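Long-range contacts in glycerol-3-phosphate dehydrogenase [NAD(+)] (Dunaliella salina, PDB 6IUY), which probably interconverts sn-glycerol 3-phosphate and dihydroxyacetone phosphate with NAD(+), and carries a magnesium-binding haloacid dehalogenase-like domain fused to its dehydrogenase part: residues G134-A139 / C155-W160; A424-A429 / F446-L451. All coordinates share one frame; numbering follows the deposited sequence.

Contact 1 of 2, residues G134-A139 / C155-W160; sequences GFREMA and CNTMSW
E137 leaves its backbone with CG anti to the carbonyl carbon (chi1 -65°) and then bends at CG (chi2 86°), which turns its carboxylate onto the backbone of M158 and the indole edge of W160. The setting is the haloacid dehalogenase-like domain, where the N-terminal turn of helix 136-145 meets the loop after edge strand 153-154. Both carboxylate oxygens use their syn lone pairs on one amide: M158 N lies 3.0 Å from E137 OE2 and 3.2 Å from E137 OE1, a forked bond that fixes the turn of the carboxylate. W160 NE1 adds a weak bond to OE2, the ring and carboxylate planes standing 71° apart. A glutamine here has a single carbonyl oxygen in place of the carboxylate and would probably leave the M158 amide without its forked grip, the group freer to turn. F135, at the N-cap position, brings CD1 against M158 CG; beyond it M158 SD sits above the ring face, 4.7 Å from the centroid, a Met-aromatic contact. L87 of helix 82-88 touches both side chains. R136 N donates to N156 O (2.9 Å), approaching from above the carbonyl plane. The extended R136 chain, with CG anti to the backbone N, runs past T157, whose CG2 touches CD, and its NH1 also gives a hydrogen bond to V153 O. G134, just ahead of the helix, lies close to D43, a ligand of the magnesium ion. In the carbonyl plane of C155, R136 NH1 meets a lone pair of O at 3.0 Å.

Contact 2 of 2, residues A424-A429 / F446-L451; sequences AVIAYA and FAINLL
N449 O takes the amide of I426 at 2.9 Å (N to O), the donor tilted from the carbonyl plane, while the CA of V425 brings a CA-H...O contact to the same oxygen. The bond belongs to a parallel ladder of five: A424 N and Y428 N give to A447 O and L451 O, and A424 O and I426 O receive N449 N and L451 N. The axes of the two short strand segments make an angle of 35°. On one face I426 lies beside L450 and points the same way, its CG2 3.9 Å from L450 CD2, while I426 CD1 reaches I448 CD1 at 4.0 Å. W437 and F441 of helix 431-441 also touch I426. The opposite face carries V425 and L451, which cross at about a right angle, L451 CD2 touching V425 CG1 at 3.7 Å. With CG between the backbone N and the carbonyl carbon (chi1 52°), Y428 swings its ring back over the end of the neighbouring strand: L451 O stands 3.5 Å above one ring face, toward the rim, and L450 CB comes to the ring edge. At the other end F446 CZ meets A424 CB at 3.5 Å, while the ring also touches W267, a residue of the NAD site. Strand 422-427, helix 431-441 and strand 446-451 thus form a beta-alpha-beta crossover at the margin of the dinucleotide-binding sheet.

Contact 1 comes first along the chain and closes before contact 2 opens. Their centres are 41 Å apart and their nearest atoms about 27 Å, so the two do not touch. They share no sheet: 134-139 / 155-160 belongs to the haloacid dehalogenase-like domain, beside edge strand 153-154 of its six-stranded parallel sheet, whereas 424-429 / 446-451 joins the last two strands of the mixed sheet in the NAD-binding part. The G134 end of contact 1 lies near the magnesium site, and contact 2 has one end near the NAD site. They thus mark the two halves of a di-domain enzyme reported to convert dihydroxyacetone phosphate directly to glycerol.

Contact 1 of 2, residues G134-A139 / C155-W160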
loop_
_atom_site.group_PDB
_atom_site.type_symbol
_atom_site.label_atom_id
_atom_site.label_comp_id
_atom_site.label_asym_id
_atom_site.label_seq_id
_atom_site.Cartn_x
_atom_site.Cartn_y
_atom_site.Cartn_z
ATOM N N GLY A 134 14.863 40.483 -28.244
ATOM C CA GLY A 134 14.355 41.807 -27.952
ATOM C C GLY A 134 14.238 42.066 -26.463
ATOM O O GLY A 134 15.038 41.566 -25.666
ATOM N N PHE A 135 13.227 42.839 -26.089
ATOM C CA PHE A 135 13.053 43.246 -24.704
ATOM C C PHE A 135 12.039 42.374 -23.964
ATOM O O PHE A 135 10.939 42.131 -24.462
ATOM C CB PHE A 135 12.621 44.715 -24.641
ATOM C CG PHE A 135 13.568 45.657 -25.333
ATOM C CD1 PHE A 135 14.895 45.739 -24.943
ATOM C CD2 PHE A 135 13.127 46.470 -26.365
ATOM C CE1 PHE A 135 15.772 46.611 -25.576
ATOM C CE2 PHE A 135 13.994 47.341 -26.999
ATOM C CZ PHE A 135 15.320 47.408 -26.600
ATOM N N ARG A 136 12.423 41.921 -22.773
ATOM C CA ARG A 136 11.549 41.119 -21.917
ATOM C C ARG A 136 10.261 41.855 -21.632
ATOM O O ARG A 136 9.181 41.271 -21.665
ATOM C CB ARG A 136 12.251 40.768 -20.601
ATOM C CG ARG A 136 11.519 39.742 -19.740
ATOM C CD ARG A 136 12.382 39.249 -18.580
ATOM N NE ARG A 136 11.850 38.034 -17.963
ATOM C CZ ARG A 136 11.928 36.816 -18.494
ATOM N NH1 ARG A 136 12.513 36.645 -19.663
ATOM N NH2 ARG A 136 11.406 35.762 -17.860
ATOM N N GLU A 137 10.377 43.152 -21.378
ATOM C CA GLU A 137 9.227 43.981 -21.043
ATOM C C GLU A 137 8.144 43.941 -22.125
ATOM O O GLU A 137 7.000 44.350 -21.895
ATOM C CB GLU A 137 9.677 45.428 -20.806
ATOM C CG GLU A 137 10.590 45.625 -19.602
ATOM C CD GLU A 137 12.053 45.404 -19.923
ATOM O OE1 GLU A 137 12.368 45.045 -21.075
ATOM O OE2 GLU A 137 12.898 45.592 -19.020
ATOM N N MET A 138 8.511 43.451 -23.305
ATOM C CA MET A 138 7.582 43.372 -24.428
ATOM C C MET A 138 7.042 41.952 -24.623
ATOM O O MET A 138 5.905 41.755 -25.081
ATOM C CB MET A 138 8.270 43.840 -25.712
ATOM C CG MET A 138 9.044 45.144 -25.564
ATOM S SD MET A 138 7.950 46.562 -25.421
ATOM C CE MET A 138 7.059 46.376 -26.957
ATOM N N ALA A 139 7.878 40.968 -24.294
ATOM C CA ALA A 139 7.534 39.566 -24.501
ATOM C C ALA A 139 6.599 39.040 -23.417
ATOM O O ALA A 139 5.856 38.086 -23.661
ATOM C CB ALA A 139 8.792 38.709 -24.560
ATOM N N CYS A 155 14.513 35.827 -22.582
ATOM C CA CYS A 155 14.582 37.176 -23.142
ATOM C C CYS A 155 15.128 38.181 -22.130
ATOM O O CYS A 155 14.536 38.353 -21.069
ATOM C CB CYS A 155 13.191 37.618 -23.604
ATOM S SG CYS A 155 13.157 39.075 -24.699
ATOM N N ASN A 156 16.231 38.860 -22.465
ATOM C CA ASN A 156 16.831 39.870 -21.571
ATOM C C ASN A 156 15.963 41.094 -21.370
ATOM O O ASN A 156 15.249 41.520 -22.277
ATOM C CB ASN A 156 18.194 40.328 -22.092
ATOM C CG ASN A 156 19.251 39.279 -21.929
ATOM O OD1 ASN A 156 19.468 38.777 -20.826
ATOM N ND2 ASN A 156 19.901 38.909 -23.032
ATOM N N THR A 157 16.037 41.653 -20.166
ATOM C CA THR A 157 15.347 42.888 -19.837
ATOM C C THR A 157 16.145 44.094 -20.329
ATOM O O THR A 157 17.339 43.982 -20.629
ATOM C CB THR A 157 15.134 43.033 -18.313
ATOM O OG1 THR A 157 16.397 42.946 -17.651
ATOM C CG2 THR A 157 14.234 41.936 -17.779
ATOM N N MET A 158 15.486 45.246 -20.411
ATOM C CA MET A 158 16.217 46.495 -20.564
ATOM C C MET A 158 17.010 46.673 -19.280
ATOM O O MET A 158 16.682 46.052 -18.263
ATOM C CB MET A 158 15.276 47.678 -20.800
ATOM C CG MET A 158 14.515 47.638 -22.105
ATOM S SD MET A 158 13.206 48.888 -22.126
ATOM C CE MET A 158 14.063 50.223 -21.280
ATOM N N SER A 159 18.054 47.496 -19.310
ATOM C CA SER A 159 18.827 47.750 -18.101
ATOM C C SER A 159 18.174 48.882 -17.315
ATOM O O SER A 159 18.280 50.056 -17.669
ATOM C CB SER A 159 20.279 48.082 -18.445
ATOM O OG SER A 159 20.798 47.139 -19.372
ATOM N N TRP A 160 17.458 48.520 -16.263
ATOM C CA TRP A 160 16.777 49.512 -15.451
ATOM C C TRP A 160 17.548 49.753 -14.171
ATOM O O TRP A 160 18.003 48.820 -13.524
ATOM C CB TRP A 160 15.347 49.069 -15.111
ATOM C CG TRP A 160 14.383 49.147 -16.243
ATOM C CD1 TRP A 160 13.885 48.104 -16.978
ATOM C CD2 TRP A 160 13.789 50.335 -16.779
ATOM N NE1 TRP A 160 13.025 48.573 -17.944
ATOM C CE2 TRP A 160 12.946 49.939 -17.840
ATOM C CE3 TRP A 160 13.893 51.696 -16.471
ATOM C CZ2 TRP A 160 12.210 50.856 -18.589
ATOM C CZ3 TRP A 160 13.167 52.602 -17.219
ATOM C CH2 TRP A 160 12.332 52.180 -18.264
#

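Contact 2 of 2, residues A424-A429 / F446-L451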
loop_
_atom_site.group_PDB
_atom_site.type_symbol
_atom_site.label_atom_id
_atom_site.label_comp_id
_atom_site.label_asym_id
_atom_site.label_seq_id
_atom_site.Cartn_x
_atom_site.Cartn_y
_atom_site.Cartn_z
ATOM N N ALA A 424 -8.485 5.537 -11.364
ATOM C CA ALA A 424 -7.643 4.479 -11.886
ATOM C C ALA A 424 -6.220 4.961 -12.033
ATOM O O ALA A 424 -5.971 6.150 -12.115
ATOM C CB ALA A 424 -8.165 3.981 -13.243
ATOM N N VAL A 425 -5.302 4.016 -12.094
ATOM C CA VAL A 425 -3.914 4.286 -12.435
ATOM C C VAL A 425 -3.717 4.069 -13.933
ATOM O O VAL A 425 -4.210 3.080 -14.474
ATOM C CB VAL A 425 -2.960 3.331 -11.692
ATOM C CG1 VAL A 425 -1.656 3.197 -12.452
ATOM C CG2 VAL A 425 -2.743 3.767 -10.231
ATOM N N ILE A 426 -2.997 4.966 -14.602
ATOM C CA ILE A 426 -2.476 4.638 -15.920
ATOM C C ILE A 426 -0.973 4.519 -15.824
ATOM O O ILE A 426 -0.295 5.486 -15.515
ATOM C CB ILE A 426 -2.871 5.680 -16.994
ATOM C CG1 ILE A 426 -4.300 5.397 -17.478
ATOM C CG2 ILE A 426 -1.899 5.618 -18.167
ATOM C CD1 ILE A 426 -4.803 6.321 -18.598
ATOM N N ALA A 427 -0.453 3.322 -16.074
ATOM C CA ALA A 427 0.976 3.101 -16.033
ATOM C C ALA A 427 1.527 3.182 -17.446
ATOM O O ALA A 427 1.227 2.322 -18.271
ATOM C CB ALA A 427 1.287 1.767 -15.403
ATOM N N TYR A 428 2.328 4.211 -17.718
ATOM C CA TYR A 428 2.740 4.532 -19.086
ATOM C C TYR A 428 4.017 3.823 -19.497
ATOM O O TYR A 428 4.913 3.586 -18.677
ATOM C CB TYR A 428 2.900 6.052 -19.263
ATOM C CG TYR A 428 3.791 6.741 -18.245
ATOM C CD1 TYR A 428 5.174 6.554 -18.251
ATOM C CD2 TYR A 428 3.252 7.598 -17.286
ATOM C CE1 TYR A 428 5.985 7.190 -17.324
ATOM C CE2 TYR A 428 4.064 8.246 -16.363
ATOM C CZ TYR A 428 5.423 8.035 -16.392
ATOM O OH TYR A 428 6.220 8.667 -15.470
ATOM N N ALA A 429 4.087 3.482 -20.782
ATOM C CA ALA A 429 5.248 2.813 -21.350
ATOM C C ALA A 429 6.413 3.787 -21.405
ATOM O O ALA A 429 7.569 3.415 -21.217
ATOM C CB ALA A 429 4.917 2.272 -22.754
ATOM N N PHE A 446 -13.917 10.272 -13.249
ATOM C CA PHE A 446 -12.946 9.202 -13.405
ATOM C C PHE A 446 -11.541 9.817 -13.350
ATOM O O PHE A 446 -11.004 10.251 -14.374
ATOM C CB PHE A 446 -13.201 8.432 -14.723
ATOM C CG PHE A 446 -12.475 7.110 -14.807
ATOM C CD1 PHE A 446 -12.783 6.080 -13.928
ATOM C CD2 PHE A 446 -11.485 6.898 -15.762
ATOM C CE1 PHE A 446 -12.134 4.857 -13.983
ATOM C CE2 PHE A 446 -10.814 5.672 -15.834
ATOM C CZ PHE A 446 -11.141 4.647 -14.927
ATOM N N ALA A 447 -10.981 9.890 -12.135
ATOM C CA ALA A 447 -9.681 10.524 -11.891
ATOM C C ALA A 447 -8.530 9.602 -12.224
ATOM O O ALA A 447 -8.510 8.418 -11.842
ATOM C CB ALA A 447 -9.565 10.988 -10.442
ATOM N N ILE A 448 -7.551 10.157 -12.927
ATOM C CA ILE A 448 -6.411 9.371 -13.381
ATOM C C ILE A 448 -5.130 9.775 -12.662
ATOM O O ILE A 448 -4.868 10.959 -12.450
ATOM C CB ILE A 448 -6.216 9.513 -14.894
ATOM C CG1 ILE A 448 -7.373 8.833 -15.634
ATOM C CG2 ILE A 448 -4.885 8.930 -15.318
ATOM C CD1 ILE A 448 -7.272 7.332 -15.672
ATOM N N ASN A 449 -4.345 8.768 -12.300
ATOM C CA ASN A 449 -3.056 8.942 -11.660
ATOM C C ASN A 449 -1.971 8.292 -12.521
ATOM O O ASN A 449 -2.046 7.088 -12.800
ATOM C CB ASN A 449 -3.111 8.322 -10.250
ATOM C CG ASN A 449 -1.791 8.385 -9.517
ATOM O OD1 ASN A 449 -0.956 9.256 -9.772
ATOM N ND2 ASN A 449 -1.596 7.454 -8.583
ATOM N N LEU A 450 -0.968 9.066 -12.947
ATOM C CA LEU A 450 0.096 8.518 -13.806
ATOM C C LEU A 450 1.235 7.910 -13.000
ATOM O O LEU A 450 1.709 8.476 -12.022
ATOM C CB LEU A 450 0.663 9.585 -14.756
ATOM C CG LEU A 450 -0.249 10.125 -15.856
ATOM C CD1 LEU A 450 0.490 11.158 -16.698
ATOM C CD2 LEU A 450 -0.800 9.031 -16.752
ATOM N N LEU A 451 1.674 6.741 -13.434
ATOM C CA LEU A 451 2.668 5.979 -12.714
ATOM C C LEU A 451 3.594 5.418 -13.748
ATOM O O LEU A 451 3.145 5.104 -14.846
ATOM C CB LEU A 451 2.032 4.846 -11.919
ATOM C CG LEU A 451 1.838 4.996 -10.422
ATOM C CD1 LEU A 451 1.166 6.294 -10.130
ATOM C CD2 LEU A 451 0.997 3.833 -9.931
#